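Local coordinates for cycloserine biosynthesis protein DcsG (Streptomyces lavendulae, PDB 6JIL) that is an ATP-grasp ligase that catalyses the ATP- and magnesium-dependent cyclisation of O-ureido-D-serine to the antibiotic D-cycloserine, at residues K145-R149 against H161-L165; W59-Q63 against D140-K145; A89-R93 against K137-G141. All coordinates share one frame; numbering follows the deposited sequence.

Interaction 1: residues K145-R149 against H161-L165; sequences KDVQR and HVARL
His161 turns CG away from its own backbone N, and the imidazole reaches off helix 155-167 to the chain at Asp146 and Gln148. Asp146 carries its CG beside its backbone N (chi1 -63°), which brings the carboxylate to the guanidinium of Arg164. The result is an end-on salt bridge in which two nitrogens grip one carboxylate oxygen. Both NH1 and NH2 of Arg164 bond to the single atom OD1 of Asp146, each at 3.0 Å. OD1 lies in the guanidinium plane, but the two nitrogens come to it from the same face of the carboxylate, well above its plane. The two flat groups are 61° apart.

The contact joins the small antiparallel sheet of the ATP-grasp fold to the helix packed on it. Strand 148-151 is an outer strand of this sheet and pairs with strand 133-138. Helix 155-167 follows it in the chain and also covers strand 172-176 through Val162 and Leu165.

Gln148 passes over the His161 ring. Its CG is 3.3 Å from His161 CE1, and OE1 stands above one face, offset toward the rim. The amide and ring planes are 36° apart. At the ring edge, Asp146 O is 2.9 Å from His161 NE2. The other ring nitrogen, ND1, is hydrogen-bonded to Tyr150 OH, which probably limits the rotation of the imidazole. Leu165 CD2 packs on Asp146 CB at 4.0 Å, the two side chains sliding past each other in opposite directions.

Interaction 2: residues W59-Q63 against D140-K145; sequences WAERQ and DGCYSK. With ADP (adenosine-5'-diphosphate), chain G.
The Trp59 indole has the CB of Asp140 at its edge, in the ring plane, with CZ3 4.0 Å away. Its far end, CH2, meets the peptide between Asp140 and Gly141 obliquely and lies 3.6 Å from Gly141 N. Cys142 SG makes a sulfur-aromatic contact, also oblique, 4.6 Å from the centroid of the five-membered ring. The indole NE1 is hydrogen-bonded to Glu274 OE2, and Phe66 of helix 63-76 meets the indole with ring planes at about 40°.

Segment 140-145 is the glycine-containing loop between strands 133-138 and 148-151, which in ATP-grasp enzymes closes over the nucleotide phosphates. Here its type I' turn, from Cys142 to Lys145, presents Ser144 N to the beta-phosphate, and the hydrogen bond to ADP O3B is 2.7 Å long. Segment 59-63 leads into helix 63-76 and packs against this loop.

The side chains of Gln63 and Asp140 cross at about a right angle, with their flat ends 42° apart. Gln63 NE2 gives two weak bonds, one to OD1 and one to the backbone O of Asp140. Asp140 OD2 is taken by Ser170.

CG anti to the backbone N (chi1 -171°) sends the Lys145 chain toward Ala60; it stays extended to CE and bends at chi4. Its CD touches Ala60 CB at 3.7 Å, and NZ comes near Glu61 CG. One water donates to both backbones, at 2.6 Å to Ala60 O and 2.7 Å to Asp140 O.

Interaction 3: residues A89-R93 against K137-G141; sequences ALDKR and KPTDG. With ADP (adenosine-5'-diphosphate), chain G.
Lys92 and Thr139 bring their backbones to 4.5 Å between CA atoms, and a nearly straight hydrogen bond joins Lys92 N to Thr139 O, 2.6 Å long with 173° at the hydrogen. The donor is tilted from the carbonyl plane. Asp91 CA adds a CA-H...O contact to the same oxygen.

Asp91 and Thr139 lie side by side and point the same way. Asp91 OD2 is 3.0 Å from Thr139 OG1. Thr139 OG1 has a weak hydrogen bond to His171 O. Asp91 OD1 forms a salt bridge with Arg93 NH1, which curls back to it. The aliphatic part of Arg93 rests on Thr139 CG2.

The two lysines cross at about a right angle, with Lys92 CD 3.8 Å from Lys137 CD. Lys92 stays extended as far as CE and bends only at chi4 (57°), which turns its NZ to ADP O2B at 2.9 Å. Two waters link that ammonium to backbone carbonyls of segment 137-141: one accepts from it and donates to Pro138 O, and the other lies between it and the carbonyls of Thr139 and Gly141. Lys137 bends at chi3 (76°). Its NZ bonds both ADP N7 and ADP O1A, each at 3.0 Å, and also Gln175 OE1. One ammonium thus ties adenine to the alpha-phosphate, while Lys92 holds the beta-phosphate. Both lysines are known ATP-binding residues. Such a pair, one on strand 133-138 and one in the loop between helices 83-89 and 94-100, is characteristic of the ATP-grasp nucleotide site.

Overall arrangement
Interaction 3 is the most buried of the three and lies nearest the centre of the chain; interactions 1 and 2 are only partly buried. Interaction 1 is farthest out, about 17 Å from that centre. Interactions 2 and 3 share Asp140 and Gly141 and both touch ADP, so residues 59-63 and 89-93 meet the same loop. Interactions 1 and 2 share Lys145, where the loop passes toward strand 148-151. That strand neighbours strand 133-138 of interaction 3, and Pro138 packs against Asp146 and Leu165. The chemistry changes accordingly: a salt bridge and imidazole packing in interaction 1, a backbone N-H on the beta-phosphate in interaction 2, and lysine ammonium groups on phosphates and adenine in interaction 3.

Interaction 1: residues K145-R149 against H161-L165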
loop_
_atom_site.group_PDB
_atom_site.type_symbol
_atom_site.label_atom_id
_atom_site.label_comp_id
_atom_site.label_asym_id
_atom_site.label_seq_id
_atom_site.Cartn_x
_atom_site.Cartn_y
_atom_site.Cartn_z
ATOM N N LYS A 145 -9.855 4.154 -2.217
ATOM C CA LYS A 145 -11.027 3.460 -2.752
ATOM C C LYS A 145 -11.951 2.833 -1.697
ATOM O O LYS A 145 -11.516 2.072 -0.834
ATOM C CB LYS A 145 -10.614 2.373 -3.740
ATOM C CG LYS A 145 -11.814 1.784 -4.465
ATOM C CD LYS A 145 -11.439 0.672 -5.417
ATOM C CE LYS A 145 -12.640 0.285 -6.250
ATOM N NZ LYS A 145 -13.212 1.504 -6.902
ATOM N N ASP A 146 -13.235 3.154 -1.801
ATOM C CA ASP A 146 -14.273 2.654 -0.896
ATOM C C ASP A 146 -13.923 2.755 0.581
ATOM O O ASP A 146 -14.328 1.909 1.382
ATOM C CB ASP A 146 -14.641 1.207 -1.244
ATOM C CG ASP A 146 -15.239 1.080 -2.637
ATOM O OD1 ASP A 146 -16.185 1.823 -2.949
ATOM O OD2 ASP A 146 -14.769 0.234 -3.424
ATOM N N VAL A 147 -13.176 3.795 0.937
ATOM C CA VAL A 147 -12.796 4.018 2.320
ATOM C C VAL A 147 -13.710 5.100 2.867
ATOM O O VAL A 147 -13.908 6.127 2.215
ATOM C CB VAL A 147 -11.345 4.500 2.435
ATOM C CG1 VAL A 147 -11.022 4.803 3.878
ATOM C CG2 VAL A 147 -10.401 3.444 1.885
ATOM N N GLN A 148 -14.274 4.874 4.051
ATOM C CA GLN A 148 -15.176 5.853 4.649
ATOM C C GLN A 148 -15.078 5.968 6.170
ATOM O O GLN A 148 -14.710 5.021 6.870
ATOM C CB GLN A 148 -16.632 5.553 4.255
ATOM C CG GLN A 148 -16.895 5.578 2.752
ATOM C CD GLN A 148 -18.379 5.544 2.398
ATOM O OE1 GLN A 148 -18.750 5.303 1.244
ATOM N NE2 GLN A 148 -19.232 5.796 3.386
ATOM N N ARG A 149 -15.443 7.151 6.656
ATOM C CA ARG A 149 -15.423 7.500 8.070
ATOM C C ARG A 149 -16.853 7.547 8.615
ATOM O O ARG A 149 -17.755 8.067 7.960
ATOM C CB ARG A 149 -14.749 8.868 8.212
ATOM C CG ARG A 149 -14.671 9.436 9.601
ATOM C CD ARG A 149 -13.997 10.798 9.542
ATOM N NE ARG A 149 -13.789 11.378 10.863
ATOM C CZ ARG A 149 -12.963 12.389 11.101
ATOM N NH1 ARG A 149 -12.272 12.930 10.108
ATOM N NH2 ARG A 149 -12.815 12.845 12.334
ATOM N N HIS A 161 -22.308 -0.390 3.881
ATOM C CA HIS A 161 -21.082 -0.140 3.135
ATOM C C HIS A 161 -20.304 -1.453 3.171
ATOM O O HIS A 161 -19.774 -1.906 2.157
ATOM C CB HIS A 161 -20.274 0.982 3.800
ATOM C CG HIS A 161 -18.972 1.285 3.123
ATOM N ND1 HIS A 161 -18.068 2.195 3.627
ATOM C CD2 HIS A 161 -18.417 0.792 1.991
ATOM C CE1 HIS A 161 -17.012 2.251 2.834
ATOM N NE2 HIS A 161 -17.199 1.409 1.833
ATOM N N VAL A 162 -20.270 -2.070 4.348
ATOM C CA VAL A 162 -19.569 -3.331 4.535
ATOM C C VAL A 162 -20.160 -4.414 3.643
ATOM O O VAL A 162 -19.429 -5.128 2.953
ATOM C CB VAL A 162 -19.630 -3.794 6.021
ATOM C CG1 VAL A 162 -19.122 -5.226 6.155
ATOM C CG2 VAL A 162 -18.781 -2.865 6.880
ATOM N N ALA A 163 -21.484 -4.522 3.649
ATOM C CA ALA A 163 -22.163 -5.531 2.852
ATOM C C ALA A 163 -21.811 -5.399 1.378
ATOM O O ALA A 163 -21.542 -6.394 0.708
ATOM C CB ALA A 163 -23.676 -5.428 3.043
ATOM N N ARG A 164 -21.809 -4.164 0.887
ATOM C CA ARG A 164 -21.499 -3.877 -0.510
ATOM C C ARG A 164 -20.132 -4.437 -0.895
ATOM O O ARG A 164 -19.943 -4.920 -2.009
ATOM C CB ARG A 164 -21.541 -2.354 -0.749
ATOM C CG ARG A 164 -21.130 -1.909 -2.151
ATOM C CD ARG A 164 -21.428 -0.417 -2.397
ATOM N NE ARG A 164 -20.585 0.499 -1.623
ATOM C CZ ARG A 164 -19.332 0.820 -1.943
ATOM N NH1 ARG A 164 -18.767 0.305 -3.029
ATOM N NH2 ARG A 164 -18.641 1.656 -1.175
ATOM N N LEU A 165 -19.184 -4.372 0.036
ATOM C CA LEU A 165 -17.830 -4.861 -0.207
ATOM C C LEU A 165 -17.739 -6.380 -0.161
ATOM O O LEU A 165 -17.023 -6.995 -0.949
ATOM C CB LEU A 165 -16.859 -4.258 0.815
ATOM C CG LEU A 165 -16.655 -2.750 0.673
ATOM C CD1 LEU A 165 -15.614 -2.263 1.670
ATOM C CD2 LEU A 165 -16.208 -2.450 -0.743
#

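Interaction 2: residues W59-Q63 against D140-K145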
loop_
_atom_site.group_PDB
_atom_site.type_symbol
_atom_site.label_atom_id
_atom_site.label_comp_id
_atom_site.label_asym_id
_atom_site.label_seq_id
_atom_site.Cartn_x
_atom_site.Cartn_y
_atom_site.Cartn_z
ATOM N N TRP A 59 -6.009 -1.988 -10.327
ATOM C CA TRP A 59 -6.155 -3.350 -9.822
ATOM C C TRP A 59 -7.179 -3.331 -8.699
ATOM O O TRP A 59 -7.822 -4.344 -8.417
ATOM C CB TRP A 59 -4.825 -3.908 -9.294
ATOM C CG TRP A 59 -4.320 -3.261 -8.027
ATOM C CD1 TRP A 59 -3.426 -2.228 -7.925
ATOM C CD2 TRP A 59 -4.704 -3.587 -6.685
ATOM N NE1 TRP A 59 -3.235 -1.890 -6.607
ATOM C CE2 TRP A 59 -4.007 -2.706 -5.824
ATOM C CE3 TRP A 59 -5.570 -4.536 -6.126
ATOM C CZ2 TRP A 59 -4.154 -2.744 -4.434
ATOM C CZ3 TRP A 59 -5.715 -4.571 -4.744
ATOM C CH2 TRP A 59 -5.010 -3.680 -3.915
ATOM N N ALA A 60 -7.323 -2.172 -8.061
ATOM C CA ALA A 60 -8.275 -2.003 -6.969
ATOM C C ALA A 60 -9.712 -2.153 -7.455
ATOM O O ALA A 60 -10.618 -2.360 -6.653
ATOM C CB ALA A 60 -8.094 -0.639 -6.318
ATOM N N GLU A 61 -9.911 -2.031 -8.765
ATOM C CA GLU A 61 -11.236 -2.161 -9.371
ATOM C C GLU A 61 -11.467 -3.579 -9.866
ATOM O O GLU A 61 -12.607 -4.006 -10.033
ATOM C CB GLU A 61 -11.388 -1.204 -10.550
ATOM C CG GLU A 61 -11.694 0.210 -10.151
ATOM C CD GLU A 61 -11.515 1.168 -11.300
ATOM O OE1 GLU A 61 -12.014 0.867 -12.408
ATOM O OE2 GLU A 61 -10.877 2.225 -11.097
ATOM N N ARG A 62 -10.379 -4.300 -10.109
ATOM C CA ARG A 62 -10.466 -5.672 -10.583
ATOM C C ARG A 62 -9.292 -6.476 -10.034
ATOM O O ARG A 62 -8.393 -6.889 -10.761
ATOM C CB ARG A 62 -10.496 -5.699 -12.116
ATOM C CG ARG A 62 -9.562 -4.710 -12.794
ATOM C CD ARG A 62 -9.752 -4.732 -14.305
ATOM N NE ARG A 62 -11.120 -4.392 -14.696
ATOM C CZ ARG A 62 -11.656 -3.176 -14.587
ATOM N NH1 ARG A 62 -10.939 -2.167 -14.098
ATOM N NH2 ARG A 62 -12.913 -2.968 -14.965
ATOM N N GLN A 63 -9.332 -6.698 -8.728
ATOM C CA GLN A 63 -8.291 -7.412 -8.020
ATOM C C GLN A 63 -7.987 -8.789 -8.585
ATOM O O GLN A 63 -6.846 -9.072 -8.934
ATOM C CB GLN A 63 -8.665 -7.515 -6.540
ATOM C CG GLN A 63 -9.005 -6.167 -5.901
ATOM C CD GLN A 63 -10.461 -5.750 -6.102
ATOM O OE1 GLN A 63 -10.978 -5.752 -7.221
ATOM N NE2 GLN A 63 -11.125 -5.380 -5.007
ATOM N N ASP A 140 -8.486 -5.099 0.015
ATOM C CA ASP A 140 -7.829 -5.052 -1.285
ATOM C C ASP A 140 -8.150 -3.793 -2.082
ATOM O O ASP A 140 -8.902 -3.835 -3.060
ATOM C CB ASP A 140 -8.163 -6.309 -2.106
ATOM C CG ASP A 140 -9.660 -6.509 -2.326
ATOM O OD1 ASP A 140 -10.016 -7.402 -3.123
ATOM O OD2 ASP A 140 -10.483 -5.798 -1.711
ATOM N N GLY A 141 -7.562 -2.673 -1.660
ATOM C CA GLY A 141 -7.779 -1.409 -2.344
ATOM C C GLY A 141 -6.584 -0.480 -2.243
ATOM O O GLY A 141 -5.531 -0.859 -1.730
ATOM N N CYS A 142 -6.750 0.737 -2.752
ATOM C CA CYS A 142 -5.712 1.765 -2.715
ATOM C C CYS A 142 -6.310 3.093 -3.143
ATOM O O CYS A 142 -7.463 3.163 -3.584
ATOM C CB CYS A 142 -4.541 1.422 -3.652
ATOM S SG CYS A 142 -4.891 1.522 -5.445
ATOM N N TYR A 143 -5.518 4.148 -2.998
ATOM C CA TYR A 143 -5.937 5.484 -3.393
ATOM C C TYR A 143 -7.291 5.880 -2.802
ATOM O O TYR A 143 -8.123 6.478 -3.481
ATOM C CB TYR A 143 -5.978 5.544 -4.920
ATOM C CG TYR A 143 -5.652 6.900 -5.498
ATOM C CD1 TYR A 143 -4.455 7.541 -5.187
ATOM C CD2 TYR A 143 -6.535 7.537 -6.371
ATOM C CE1 TYR A 143 -4.142 8.794 -5.733
ATOM C CE2 TYR A 143 -6.234 8.778 -6.917
ATOM C CZ TYR A 143 -5.036 9.402 -6.594
ATOM O OH TYR A 143 -4.746 10.632 -7.138
ATOM N N SER A 144 -7.502 5.540 -1.534
ATOM C CA SER A 144 -8.744 5.861 -0.831
ATOM C C SER A 144 -10.004 5.160 -1.358
ATOM O O SER A 144 -11.112 5.529 -0.974
ATOM C CB SER A 144 -8.981 7.374 -0.849
ATOM O OG SER A 144 -7.935 8.076 -0.194
ATOM N N LYS A 145 -9.855 4.154 -2.217
ATOM C CA LYS A 145 -11.027 3.460 -2.752
ATOM C C LYS A 145 -11.951 2.833 -1.697
ATOM O O LYS A 145 -11.516 2.072 -0.834
ATOM C CB LYS A 145 -10.614 2.373 -3.740
ATOM C CG LYS A 145 -11.814 1.784 -4.465
ATOM C CD LYS A 145 -11.439 0.672 -5.417
ATOM C CE LYS A 145 -12.640 0.285 -6.250
ATOM N NZ LYS A 145 -13.212 1.504 -6.902
HETATM P PB ADP G . -5.571 3.181 0.991
HETATM O O1B ADP G . -4.693 4.531 1.072
HETATM O O2B ADP G . -4.688 2.017 0.549
HETATM O O3B ADP G . -6.701 3.389 -0.041
HETATM P PA ADP G . -5.703 3.683 3.692
HETATM O O1A ADP G . -5.511 2.800 4.841
HETATM O O2A ADP G . -4.317 4.399 3.391
HETATM O O3A ADP G . -6.227 2.781 2.435
HETATM O "O5'" ADP G . -6.855 4.744 4.061
HETATM C "C5'" ADP G . -6.813 5.835 3.141
HETATM C "C4'" ADP G . -6.857 7.146 3.938
HETATM O "O4'" ADP G . -7.979 7.135 4.849
HETATM C "C3'" ADP G . -5.597 7.323 4.776
HETATM O "O3'" ADP G . -4.576 8.004 4.058
HETATM C "C2'" ADP G . -6.100 8.100 5.995
HETATM O "O2'" ADP G . -6.036 9.515 5.785
HETATM C "C1'" ADP G . -7.550 7.594 6.168
HETATM N N9 ADP G . -7.630 6.499 7.176
HETATM C C8 ADP G . -7.825 5.161 6.934
HETATM N N7 ADP G . -7.899 4.499 8.050
HETATM C C5 ADP G . -7.756 5.351 9.086
HETATM C C6 ADP G . -7.960 5.253 10.489
HETATM N N6 ADP G . -8.173 4.020 11.089
HETATM N N1 ADP G . -7.962 6.382 11.222
HETATM C C2 ADP G . -7.783 7.582 10.668
HETATM N N3 ADP G . -7.596 7.724 9.357
HETATM C C4 ADP G . -7.575 6.656 8.538
HETATM O O HOH W 1 -10.828 -2.138 -4.038
#

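Interaction 3: residues A89-R93 against K137-G141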
loop_
_atom_site.group_PDB
_atom_site.type_symbol
_atom_site.label_atom_id
_atom_site.label_comp_id
_atom_site.label_asym_id
_atom_site.label_seq_id
_atom_site.Cartn_x
_atom_site.Cartn_y
_atom_site.Cartn_z
ATOM N N ALA A 89 0.891 -8.689 -0.223
ATOM C CA ALA A 89 0.977 -7.236 -0.199
ATOM C C ALA A 89 -0.265 -6.528 -0.697
ATOM O O ALA A 89 -0.491 -5.376 -0.354
ATOM C CB ALA A 89 2.195 -6.768 -1.004
ATOM N N LEU A 90 -1.069 -7.205 -1.507
ATOM C CA LEU A 90 -2.286 -6.594 -2.039
ATOM C C LEU A 90 -3.530 -6.853 -1.203
ATOM O O LEU A 90 -4.649 -6.751 -1.705
ATOM C CB LEU A 90 -2.540 -7.062 -3.472
ATOM C CG LEU A 90 -1.750 -6.322 -4.549
ATOM C CD1 LEU A 90 -0.283 -6.458 -4.267
ATOM C CD2 LEU A 90 -2.091 -6.876 -5.925
ATOM N N ASP A 91 -3.337 -7.185 0.068
ATOM C CA ASP A 91 -4.457 -7.445 0.973
ATOM C C ASP A 91 -4.085 -6.972 2.372
ATOM O O ASP A 91 -3.215 -7.551 3.019
ATOM C CB ASP A 91 -4.796 -8.937 0.985
ATOM C CG ASP A 91 -5.989 -9.264 1.874
ATOM O OD1 ASP A 91 -6.591 -10.342 1.675
ATOM O OD2 ASP A 91 -6.319 -8.465 2.777
ATOM N N LYS A 92 -4.754 -5.917 2.829
ATOM C CA LYS A 92 -4.472 -5.329 4.132
ATOM C C LYS A 92 -4.540 -6.279 5.320
ATOM O O LYS A 92 -4.297 -5.876 6.457
ATOM C CB LYS A 92 -5.375 -4.119 4.367
ATOM C CG LYS A 92 -4.939 -2.881 3.582
ATOM C CD LYS A 92 -5.896 -1.715 3.806
ATOM C CE LYS A 92 -5.371 -0.428 3.185
ATOM N NZ LYS A 92 -5.115 -0.580 1.728
ATOM N N ARG A 93 -4.863 -7.540 5.061
ATOM C CA ARG A 93 -4.899 -8.522 6.130
ATOM C C ARG A 93 -3.469 -8.745 6.636
ATOM O O ARG A 93 -3.258 -9.403 7.655
ATOM C CB ARG A 93 -5.509 -9.832 5.630
ATOM C CG ARG A 93 -7.022 -9.770 5.530
ATOM C CD ARG A 93 -7.552 -10.707 4.478
ATOM N NE ARG A 93 -7.223 -12.098 4.756
ATOM C CZ ARG A 93 -7.304 -13.066 3.851
ATOM N NH1 ARG A 93 -7.702 -12.778 2.617
ATOM N NH2 ARG A 93 -6.981 -14.313 4.175
ATOM N N LYS A 137 -13.191 -0.102 5.204
ATOM C CA LYS A 137 -12.370 -0.134 4.006
ATOM C C LYS A 137 -12.135 -1.571 3.569
ATOM O O LYS A 137 -12.088 -2.478 4.398
ATOM C CB LYS A 137 -11.014 0.521 4.279
ATOM C CG LYS A 137 -10.075 -0.376 5.069
ATOM C CD LYS A 137 -8.719 0.263 5.349
ATOM C CE LYS A 137 -8.793 1.302 6.453
ATOM N NZ LYS A 137 -7.434 1.768 6.862
ATOM N N PRO A 138 -12.003 -1.792 2.253
ATOM C CA PRO A 138 -11.755 -3.126 1.710
ATOM C C PRO A 138 -10.291 -3.456 1.982
ATOM O O PRO A 138 -9.452 -2.561 2.025
ATOM C CB PRO A 138 -12.033 -2.944 0.226
ATOM C CG PRO A 138 -11.564 -1.538 -0.010
ATOM C CD PRO A 138 -12.155 -0.807 1.169
ATOM N N THR A 139 -9.977 -4.729 2.178
ATOM C CA THR A 139 -8.591 -5.101 2.433
ATOM C C THR A 139 -7.786 -5.026 1.146
ATOM O O THR A 139 -6.554 -4.920 1.176
ATOM C CB THR A 139 -8.480 -6.521 2.954
ATOM O OG1 THR A 139 -8.952 -7.423 1.949
ATOM C CG2 THR A 139 -9.292 -6.683 4.219
ATOM N N ASP A 140 -8.486 -5.099 0.015
ATOM C CA ASP A 140 -7.829 -5.052 -1.285
ATOM C C ASP A 140 -8.150 -3.793 -2.082
ATOM O O ASP A 140 -8.902 -3.835 -3.060
ATOM C CB ASP A 140 -8.163 -6.309 -2.106
ATOM C CG ASP A 140 -9.660 -6.509 -2.326
ATOM O OD1 ASP A 140 -10.016 -7.402 -3.123
ATOM O OD2 ASP A 140 -10.483 -5.798 -1.711
ATOM N N GLY A 141 -7.562 -2.673 -1.660
ATOM C CA GLY A 141 -7.779 -1.409 -2.344
ATOM C C GLY A 141 -6.584 -0.480 -2.243
ATOM O O GLY A 141 -5.531 -0.859 -1.730
HETATM P PB ADP G . -5.571 3.181 0.991
HETATM O O1B ADP G . -4.693 4.531 1.072
HETATM O O2B ADP G . -4.688 2.017 0.549
HETATM O O3B ADP G . -6.701 3.389 -0.041
HETATM P PA ADP G . -5.703 3.683 3.692
HETATM O O1A ADP G . -5.511 2.800 4.841
HETATM O O2A ADP G . -4.317 4.399 3.391
HETATM O O3A ADP G . -6.227 2.781 2.435
HETATM O "O5'" ADP G . -6.855 4.744 4.061
HETATM C "C5'" ADP G . -6.813 5.835 3.141
HETATM C "C4'" ADP G . -6.857 7.146 3.938
HETATM O "O4'" ADP G . -7.979 7.135 4.849
HETATM C "C3'" ADP G . -5.597 7.323 4.776
HETATM O "O3'" ADP G . -4.576 8.004 4.058
HETATM C "C2'" ADP G . -6.100 8.100 5.995
HETATM O "O2'" ADP G . -6.036 9.515 5.785
HETATM C "C1'" ADP G . -7.550 7.594 6.168
HETATM N N9 ADP G . -7.630 6.499 7.176
HETATM C C8 ADP G . -7.825 5.161 6.934
HETATM N N7 ADP G . -7.899 4.499 8.050
HETATM C C5 ADP G . -7.756 5.351 9.086
HETATM C C6 ADP G . -7.960 5.253 10.489
HETATM N N6 ADP G . -8.173 4.020 11.089
HETATM N N1 ADP G . -7.962 6.382 11.222
HETATM C C2 ADP G . -7.783 7.582 10.668
HETATM N N3 ADP G . -7.596 7.724 9.357
HETATM C C4 ADP G . -7.575 6.656 8.538
HETATM O O HOH W 2 -4.430 -3.157 -0.024
HETATM O O HOH W 3 -7.875 -0.761 1.212
#